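Putative ribose operon repressor (Burkholderia thailandensis, PDB 3EGC) probably acts as a LacI-family transcriptional repressor, binding DNA under the control of a small sugar-like effector, though its function has not been established. Local coordinates at residues 233-247 against 262-274. Numbering follows the deposited sequence.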
ATOM      1  N   PRO A 233      -0.502  22.099   2.104  1.00 39.80           N
ATOM      2  CA  PRO A 233      -0.221  20.789   1.498  1.00 39.05           C
ATOM      3  C   PRO A 233       1.254  20.457   1.530  1.00 38.63           C
ATOM      4  O   PRO A 233       2.122  21.321   1.288  1.00 39.36           O
ATOM      5  CB  PRO A 233      -0.715  20.954   0.066  1.00 39.18           C
ATOM      6  CG  PRO A 233      -1.863  21.968   0.193  1.00 39.37           C
ATOM      7  CD  PRO A 233      -1.387  22.930   1.266  1.00 39.31           C
ATOM      8  N   LEU A 234       1.552  19.196   1.773  1.00 37.50           N
ATOM      9  CA  LEU A 234       2.924  18.794   1.913  1.00 36.69           C
ATOM     10  C   LEU A 234       3.554  18.532   0.543  1.00 36.17           C
ATOM     11  O   LEU A 234       3.170  17.586  -0.149  1.00 36.51           O
ATOM     12  CB  LEU A 234       2.985  17.566   2.799  1.00 37.42           C
ATOM     13  CG  LEU A 234       4.268  17.383   3.606  1.00 35.95           C
ATOM     14  CD1 LEU A 234       3.866  16.592   4.807  1.00 35.25           C
ATOM     15  CD2 LEU A 234       5.305  16.660   2.770  1.00 36.34           C
ATOM     16  N   PRO A 235       4.526  19.372   0.133  1.00 35.54           N
ATOM     17  CA  PRO A 235       5.117  19.134  -1.186  1.00 34.72           C
ATOM     18  C   PRO A 235       5.930  17.837  -1.268  1.00 34.17           C
ATOM     19  O   PRO A 235       6.614  17.468  -0.330  1.00 33.14           O
ATOM     20  CB  PRO A 235       5.986  20.366  -1.423  1.00 34.90           C
ATOM     21  CG  PRO A 235       5.584  21.379  -0.265  1.00 35.06           C
ATOM     22  CD  PRO A 235       5.162  20.498   0.838  1.00 34.84           C
ATOM     23  N   VAL A 236       5.812  17.144  -2.395  1.00 33.51           N
ATOM     24  CA  VAL A 236       6.343  15.814  -2.499  1.00 33.69           C
ATOM     25  C   VAL A 236       7.128  15.600  -3.733  1.00 32.38           C
ATOM     26  O   VAL A 236       6.796  16.120  -4.762  1.00 32.62           O
ATOM     27  CB  VAL A 236       5.242  14.727  -2.549  1.00 34.26           C
ATOM     28  CG1 VAL A 236       5.487  13.729  -1.444  1.00 35.57           C
ATOM     29  CG2 VAL A 236       3.907  15.346  -2.445  1.00 33.76           C
ATOM     30  N   VAL A 237       8.170  14.800  -3.629  1.00 31.79           N
ATOM     31  CA  VAL A 237       8.791  14.289  -4.821  1.00 31.26           C
ATOM     32  C   VAL A 237       8.156  12.947  -5.186  1.00 31.24           C
ATOM     33  O   VAL A 237       8.341  11.924  -4.493  1.00 31.45           O
ATOM     34  CB  VAL A 237      10.360  14.319  -4.786  1.00 31.72           C
ATOM     35  CG1 VAL A 237      10.893  14.199  -3.415  1.00 32.81           C
ATOM     36  CG2 VAL A 237      10.978  13.266  -5.772  1.00 31.22           C
ATOM     37  N   GLU A 238       7.350  12.982  -6.236  1.00 30.12           N
ATOM     38  CA  GLU A 238       6.696  11.793  -6.709  1.00 30.25           C
ATOM     39  C   GLU A 238       7.672  10.885  -7.406  1.00 29.61           C
ATOM     40  O   GLU A 238       8.431  11.326  -8.257  1.00 29.26           O
ATOM     41  CB  GLU A 238       5.531  12.144  -7.646  1.00 30.39           C
ATOM     42  CG  GLU A 238       4.797  10.947  -8.213  1.00 30.86           C
ATOM     43  CD  GLU A 238       3.724  11.358  -9.164  1.00 34.51           C
ATOM     44  OE1 GLU A 238       3.933  11.234 -10.407  1.00 34.80           O
ATOM     45  OE2 GLU A 238       2.668  11.829  -8.664  1.00 36.53           O
ATOM     46  N   GLN A 239       7.639   9.609  -7.032  1.00 28.85           N
ATOM     47  CA  GLN A 239       8.448   8.597  -7.702  1.00 29.03           C
ATOM     48  C   GLN A 239       7.573   7.896  -8.728  1.00 28.71           C
ATOM     49  O   GLN A 239       6.397   7.681  -8.434  1.00 27.79           O
ATOM     50  CB  GLN A 239       9.015   7.614  -6.696  1.00 28.38           C
ATOM     51  CG  GLN A 239      10.027   8.232  -5.799  1.00 29.32           C
ATOM     52  CD  GLN A 239      10.829   7.170  -5.028  1.00 31.98           C
ATOM     53  OE1 GLN A 239      11.823   6.637  -5.539  1.00 30.05           O
ATOM     54  NE2 GLN A 239      10.366   6.836  -3.819  1.00 28.39           N
ATOM     55  N   PRO A 240       8.143   7.520  -9.905  1.00 28.08           N
ATOM     56  CA  PRO A 240       7.399   6.757 -10.920  1.00 28.34           C
ATOM     57  C   PRO A 240       7.313   5.243 -10.559  1.00 27.96           C
ATOM     58  O   PRO A 240       7.823   4.365 -11.268  1.00 27.42           O
ATOM     59  CB  PRO A 240       8.246   6.973 -12.189  1.00 27.98           C
ATOM     60  CG  PRO A 240       9.666   7.028 -11.651  1.00 27.58           C
ATOM     61  CD  PRO A 240       9.574   7.610 -10.236  1.00 28.11           C
ATOM     62  N   THR A 241       6.635   4.948  -9.476  1.00 28.40           N
ATOM     63  CA  THR A 241       6.638   3.567  -8.921  1.00 29.68           C
ATOM     64  C   THR A 241       6.225   2.490  -9.872  1.00 29.62           C
ATOM     65  O   THR A 241       6.905   1.480  -9.993  1.00 30.15           O
ATOM     66  CB  THR A 241       5.711   3.447  -7.695  1.00 29.99           C
ATOM     67  OG1 THR A 241       4.380   3.945  -8.033  1.00 31.00           O
ATOM     68  CG2 THR A 241       6.239   4.250  -6.576  1.00 28.11           C
ATOM     69  N   ARG A 242       5.116   2.696 -10.554  1.00 29.51           N
ATOM     70  CA  ARG A 242       4.676   1.741 -11.561  1.00 31.14           C
ATOM     71  C   ARG A 242       5.656   1.522 -12.705  1.00 30.37           C
ATOM     72  O   ARG A 242       5.904   0.397 -13.103  1.00 30.38           O
ATOM     73  CB  ARG A 242       3.263   2.132 -12.083  1.00 31.33           C
ATOM     74  CG  ARG A 242       2.165   1.518 -11.204  1.00 36.00           C
ATOM     75  CD  ARG A 242       0.816   2.317 -11.295  1.00 43.46           C
ATOM     76  NE  ARG A 242       0.948   3.635 -10.679  1.00 47.74           N
ATOM     77  CZ  ARG A 242       0.235   4.082  -9.639  1.00 49.60           C
ATOM     78  NH1 ARG A 242      -0.729   3.336  -9.099  1.00 50.93           N
ATOM     79  NH2 ARG A 242       0.477   5.315  -9.166  1.00 50.24           N
ATOM     80  N   ARG A 243       6.192   2.608 -13.242  1.00 30.09           N
ATOM     81  CA  ARG A 243       7.184   2.575 -14.300  1.00 30.12           C
ATOM     82  C   ARG A 243       8.463   1.896 -13.847  1.00 29.50           C
ATOM     83  O   ARG A 243       9.098   1.247 -14.612  1.00 29.66           O
ATOM     84  CB  ARG A 243       7.474   4.002 -14.806  1.00 31.06           C
ATOM     85  CG  ARG A 243       8.409   4.090 -16.033  1.00 34.12           C
ATOM     86  CD  ARG A 243       7.664   3.800 -17.304  1.00 40.48           C
ATOM     87  NE  ARG A 243       8.571   3.660 -18.441  1.00 44.50           N
ATOM     88  CZ  ARG A 243       8.752   4.585 -19.391  1.00 45.99           C
ATOM     89  NH1 ARG A 243       8.068   5.733 -19.350  1.00 44.80           N
ATOM     90  NH2 ARG A 243       9.610   4.349 -20.379  1.00 44.49           N
ATOM     91  N   ILE A 244       8.840   2.048 -12.587  1.00 29.19           N
ATOM     92  CA  ILE A 244       9.982   1.316 -12.063  1.00 28.93           C
ATOM     93  C   ILE A 244       9.751  -0.193 -12.179  1.00 29.22           C
ATOM     94  O   ILE A 244      10.604  -0.929 -12.682  1.00 29.80           O
ATOM     95  CB  ILE A 244      10.282   1.722 -10.550  1.00 28.68           C
ATOM     96  CG1 ILE A 244      10.730   3.191 -10.496  1.00 27.70           C
ATOM     97  CG2 ILE A 244      11.297   0.749  -9.942  1.00 27.26           C
ATOM     98  CD1 ILE A 244      10.802   3.822  -9.039  1.00 27.20           C
ATOM     99  N   GLY A 245       8.595  -0.659 -11.726  1.00 28.41           N
ATOM    100  CA  GLY A 245       8.242  -2.090 -11.894  1.00 28.19           C
ATOM    101  C   GLY A 245       8.163  -2.579 -13.354  1.00 28.99           C
ATOM    102  O   GLY A 245       8.689  -3.651 -13.699  1.00 28.30           O
ATOM    103  N   GLN A 246       7.451  -1.835 -14.206  1.00 29.06           N
ATOM    104  CA  GLN A 246       7.331  -2.153 -15.660  1.00 29.67           C
ATOM    105  C   GLN A 246       8.688  -2.292 -16.393  1.00 29.53           C
ATOM    106  O   GLN A 246       8.928  -3.304 -17.094  1.00 29.23           O
ATOM    107  CB  GLN A 246       6.436  -1.087 -16.339  1.00 29.67           C
ATOM    108  CG  GLN A 246       6.363  -1.138 -17.848  1.00 33.31           C
ATOM    109  CD  GLN A 246       5.491   0.015 -18.467  1.00 37.38           C
ATOM    110  OE1 GLN A 246       5.955   1.121 -18.640  1.00 41.55           O
ATOM    111  NE2 GLN A 246       4.227  -0.272 -18.776  1.00 38.74           N
ATOM    112  N   GLU A 247       9.573  -1.308 -16.190  1.00 28.78           N
ATOM    113  CA  GLU A 247      10.878  -1.274 -16.794  1.00 29.26           C
ATOM    114  C   GLU A 247      11.810  -2.366 -16.226  1.00 28.72           C
ATOM    115  O   GLU A 247      12.628  -2.886 -16.937  1.00 28.53           O
ATOM    116  CB  GLU A 247      11.556   0.119 -16.552  1.00 29.95           C
ATOM    117  CG  GLU A 247      10.907   1.293 -17.245  1.00 31.71           C
ATOM    118  CD  GLU A 247      10.972   1.221 -18.769  1.00 34.74           C
ATOM    119  OE1 GLU A 247      11.890   0.557 -19.287  1.00 33.65           O
ATOM    120  OE2 GLU A 247      10.091   1.814 -19.426  1.00 36.58           O
ATOM    121  N   ALA A 262      21.566  -6.117 -19.232  1.00 40.56           N
ATOM    122  CA  ALA A 262      21.418  -5.436 -17.958  1.00 40.81           C
ATOM    123  C   ALA A 262      22.002  -4.050 -18.039  1.00 40.61           C
ATOM    124  O   ALA A 262      23.068  -3.838 -18.630  1.00 40.44           O
ATOM    125  CB  ALA A 262      22.150  -6.212 -16.856  1.00 40.35           C
ATOM    126  N   THR A 263      21.322  -3.105 -17.391  1.00 40.34           N
ATOM    127  CA  THR A 263      21.907  -1.773 -17.196  1.00 39.85           C
ATOM    128  C   THR A 263      21.371  -1.047 -15.953  1.00 38.88           C
ATOM    129  O   THR A 263      20.521  -1.559 -15.276  1.00 38.10           O
ATOM    130  CB  THR A 263      21.683  -0.915 -18.438  1.00 40.07           C
ATOM    131  OG1 THR A 263      22.692   0.089 -18.459  1.00 42.82           O
ATOM    132  CG2 THR A 263      20.283  -0.309 -18.435  1.00 37.69           C
ATOM    133  N   GLU A 264      21.892   0.133 -15.675  1.00 38.52           N
ATOM    134  CA  GLU A 264      21.364   0.997 -14.647  1.00 38.14           C
ATOM    135  C   GLU A 264      20.459   2.032 -15.266  1.00 37.31           C
ATOM    136  O   GLU A 264      20.859   2.832 -16.071  1.00 37.58           O
ATOM    137  CB  GLU A 264      22.467   1.678 -13.805  1.00 38.36           C
ATOM    138  CG  GLU A 264      21.907   2.775 -12.854  1.00 40.87           C
ATOM    139  CD  GLU A 264      22.935   3.396 -11.886  1.00 44.03           C
ATOM    140  OE1 GLU A 264      23.924   2.690 -11.524  1.00 44.45           O
ATOM    141  OE2 GLU A 264      22.762   4.591 -11.500  1.00 45.69           O
ATOM    142  N   MET A 265      19.195   1.998 -14.887  1.00 36.69           N
ATOM    143  CA  MET A 265      18.252   2.984 -15.367  1.00 36.01           C
ATOM    144  C   MET A 265      17.906   3.935 -14.248  1.00 35.67           C
ATOM    145  O   MET A 265      17.531   3.528 -13.161  1.00 34.95           O
ATOM    146  CB  MET A 265      16.964   2.347 -15.854  1.00 36.17           C
ATOM    147  CG  MET A 265      16.851   2.137 -17.374  1.00 37.23           C
ATOM    148  SD  MET A 265      15.398   1.170 -17.893  1.00 31.80           S
ATOM    149  CE  MET A 265      14.356   2.578 -18.358  1.00 34.60           C
ATOM    150  N   ARG A 266      18.027   5.223 -14.529  1.00 35.55           N
ATOM    151  CA  ARG A 266      17.547   6.216 -13.608  1.00 35.30           C
ATOM    152  C   ARG A 266      16.259   6.830 -14.146  1.00 35.32           C
ATOM    153  O   ARG A 266      16.254   7.427 -15.222  1.00 36.48           O
ATOM    154  CB  ARG A 266      18.603   7.298 -13.430  1.00 34.67           C
ATOM    155  CG  ARG A 266      19.823   6.799 -12.697  1.00 35.62           C
ATOM    156  CD  ARG A 266      19.607   6.844 -11.194  1.00 33.77           C
ATOM    157  NE  ARG A 266      20.736   6.318 -10.463  1.00 35.11           N
ATOM    158  CZ  ARG A 266      20.852   6.328  -9.130  1.00 34.85           C
ATOM    159  NH1 ARG A 266      19.869   6.870  -8.357  1.00 31.85           N
ATOM    160  NH2 ARG A 266      21.940   5.803  -8.561  1.00 31.70           N
ATOM    161  N   LEU A 267      15.187   6.730 -13.377  1.00 34.44           N
ATOM    162  CA  LEU A 267      13.882   7.237 -13.823  1.00 34.33           C
ATOM    163  C   LEU A 267      13.482   8.633 -13.254  1.00 34.67           C
ATOM    164  O   LEU A 267      13.694   8.945 -12.101  1.00 34.40           O
ATOM    165  CB  LEU A 267      12.803   6.242 -13.473  1.00 33.38           C
ATOM    166  CG  LEU A 267      12.323   5.286 -14.557  1.00 34.00           C
ATOM    167  CD1 LEU A 267      13.364   4.974 -15.696  1.00 31.79           C
ATOM    168  CD2 LEU A 267      11.613   4.013 -14.009  1.00 30.24           C
ATOM    169  N   GLN A 268      12.894   9.458 -14.096  1.00 34.49           N
ATOM    170  CA  GLN A 268      12.472  10.782 -13.722  1.00 35.05           C
ATOM    171  C   GLN A 268      11.404  10.801 -12.601  1.00 34.99           C
ATOM    172  O   GLN A 268      10.389  10.060 -12.622  1.00 34.82           O
ATOM    173  CB  GLN A 268      11.961  11.500 -14.991  1.00 35.54           C
ATOM    174  CG  GLN A 268      10.857  12.609 -14.835  1.00 36.50           C
ATOM    175  CD  GLN A 268      10.251  13.024 -16.225  1.00 39.75           C
ATOM    176  OE1 GLN A 268       9.344  12.394 -16.766  1.00 39.51           O
ATOM    177  NE2 GLN A 268      10.791  14.056 -16.800  1.00 37.57           N
ATOM    178  N   THR A 269      11.657  11.639 -11.626  1.00 34.70           N
ATOM    179  CA  THR A 269      10.759  11.941 -10.572  1.00 35.31           C
ATOM    180  C   THR A 269      10.185  13.348 -10.853  1.00 36.50           C
ATOM    181  O   THR A 269      10.749  14.160 -11.611  1.00 37.05           O
ATOM    182  CB  THR A 269      11.517  11.999  -9.226  1.00 35.37           C
ATOM    183  OG1 THR A 269      12.434  13.089  -9.218  1.00 34.78           O
ATOM    184  CG2 THR A 269      12.282  10.773  -9.035  1.00 34.32           C
ATOM    185  N   ARG A 270       9.081  13.660 -10.223  1.00 36.72           N
ATOM    186  CA  ARG A 270       8.548  14.950 -10.424  1.00 37.51           C
ATOM    187  C   ARG A 270       8.145  15.595  -9.099  1.00 37.42           C
ATOM    188  O   ARG A 270       7.629  14.956  -8.195  1.00 37.17           O
ATOM    189  CB  ARG A 270       7.417  14.936 -11.449  1.00 37.71           C
ATOM    190  CG  ARG A 270       6.074  15.056 -10.883  1.00 38.96           C
ATOM    191  CD  ARG A 270       5.040  14.883 -11.951  1.00 41.14           C
ATOM    192  NE  ARG A 270       3.838  15.597 -11.618  1.00 43.57           N
ATOM    193  CZ  ARG A 270       2.765  15.045 -11.069  1.00 44.45           C
ATOM    194  NH1 ARG A 270       2.743  13.761 -10.790  1.00 45.01           N
ATOM    195  NH2 ARG A 270       1.718  15.795 -10.804  1.00 46.29           N
ATOM    196  N   PHE A 271       8.419  16.884  -9.015  1.00 37.07           N
ATOM    197  CA  PHE A 271       8.122  17.645  -7.804  1.00 37.29           C
ATOM    198  C   PHE A 271       6.674  18.135  -7.853  1.00 37.61           C
ATOM    199  O   PHE A 271       6.236  18.736  -8.838  1.00 37.59           O
ATOM    200  CB  PHE A 271       9.093  18.826  -7.671  1.00 36.22           C
ATOM    201  CG  PHE A 271       9.040  19.492  -6.337  1.00 36.46           C
ATOM    202  CD1 PHE A 271       8.887  20.863  -6.248  1.00 36.69           C
ATOM    203  CD2 PHE A 271       9.134  18.753  -5.171  1.00 34.80           C
ATOM    204  CE1 PHE A 271       8.819  21.497  -5.005  1.00 36.66           C
ATOM    205  CE2 PHE A 271       9.114  19.365  -3.952  1.00 36.39           C
ATOM    206  CZ  PHE A 271       8.949  20.760  -3.859  1.00 36.21           C
ATOM    207  N   VAL A 272       5.919  17.837  -6.803  1.00 38.04           N
ATOM    208  CA  VAL A 272       4.506  18.216  -6.771  1.00 39.20           C
ATOM    209  C   VAL A 272       4.288  19.124  -5.585  1.00 40.63           C
ATOM    210  O   VAL A 272       4.508  18.714  -4.435  1.00 40.72           O
ATOM    211  CB  VAL A 272       3.615  16.960  -6.632  1.00 39.06           C
ATOM    212  CG1 VAL A 272       2.109  17.312  -6.560  1.00 38.31           C
ATOM    213  CG2 VAL A 272       3.937  15.949  -7.779  1.00 38.94           C
ATOM    214  N   THR A 273       3.858  20.348  -5.847  1.00 41.94           N
ATOM    215  CA  THR A 273       3.627  21.315  -4.765  1.00 44.27           C
ATOM    216  C   THR A 273       2.150  21.375  -4.382  1.00 45.70           C
ATOM    217  O   THR A 273       1.829  21.840  -3.304  1.00 46.55           O
ATOM    218  CB  THR A 273       4.122  22.766  -5.142  1.00 44.41           C
ATOM    219  OG1 THR A 273       3.413  23.243  -6.296  1.00 44.80           O
ATOM    220  CG2 THR A 273       5.588  22.721  -5.497  1.00 44.19           C
ATOM    221  N   HIS A 274       1.255  20.914  -5.256  1.00 46.51           N
ATOM    222  CA  HIS A 274      -0.182  20.942  -4.963  1.00 47.89           C
ATOM    223  C   HIS A 274      -0.827  22.344  -4.988  1.00 48.35           C
ATOM    224  O   HIS A 274      -0.403  23.257  -5.699  1.00 49.59           O
ATOM    225  CB  HIS A 274      -0.486  20.323  -3.582  1.00 47.90           C
ATOM    226  CG  HIS A 274       0.031  18.937  -3.396  1.00 48.14           C
ATOM    227  ND1 HIS A 274       1.024  18.624  -2.491  1.00 49.39           N
ATOM    228  CD2 HIS A 274      -0.298  17.772  -4.006  1.00 49.33           C
ATOM    229  CE1 HIS A 274       1.286  17.327  -2.556  1.00 47.73           C
ATOM    230  NE2 HIS A 274       0.512  16.791  -3.481  1.00 49.02           N
TER
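Pro233 begins the contact, its CB lying 3.7 Å from CB of His274 at the end of the modelled chain. CB of Pro235 rests 3.9 Å from CZ of Phe271, whose ring also packs edge-to-face with Tyr119 of helix 109-122. Val236 and Val272 form a hydrogen-bonded antiparallel pair, with N-H...O angles of 166° in both directions. CG2 of Val236 meets the His274 imidazole at its edge, while CG1 of Val272 lies over one face, offset toward the rim. Val237 and Phe271 follow as a non-hydrogen-bonded pair. Glu238 and Arg270 are again hydrogen-bonded through their backbones, and their side chains add a salt bridge, Glu238 OE1 to Arg270 NH1 at 2.8 Å. NH1 alone faces the carboxylate, with Glu238 OE2 2.9 Å from it; the planes stand 73° apart, so no side-by-side, two-nitrogen pairing forms. CG of Glu238 is anti to the backbone N (chi1 179°) and the chain runs extended to the arginine; OE2 also takes a hydrogen bond from Asn223, while CG2 of Val272 lies over the guanidinium. At Pro240, the N-cap of helix 241-257, CG packs on CB of Leu267 at 3.7 Å. One turn on, CD2 of Leu267 reaches CG1 of Ile244 and CG of Arg243. Arg243 NE and NH2 grip Glu247 OE2, also bridged by Arg250 NH1, holding the carboxylate beside Met265, whose methyl CE crosses at about a right angle and touches Glu247 OE1 at 3.3 Å, a van der Waals contact. Strand 264-272, broken around Gln268-Thr269, runs alongside helix 241-257, nearly antiparallel; both segments are inter-lobe crossovers, two of the three in the type I periplasmic-binding-protein fold of LacI-family regulators.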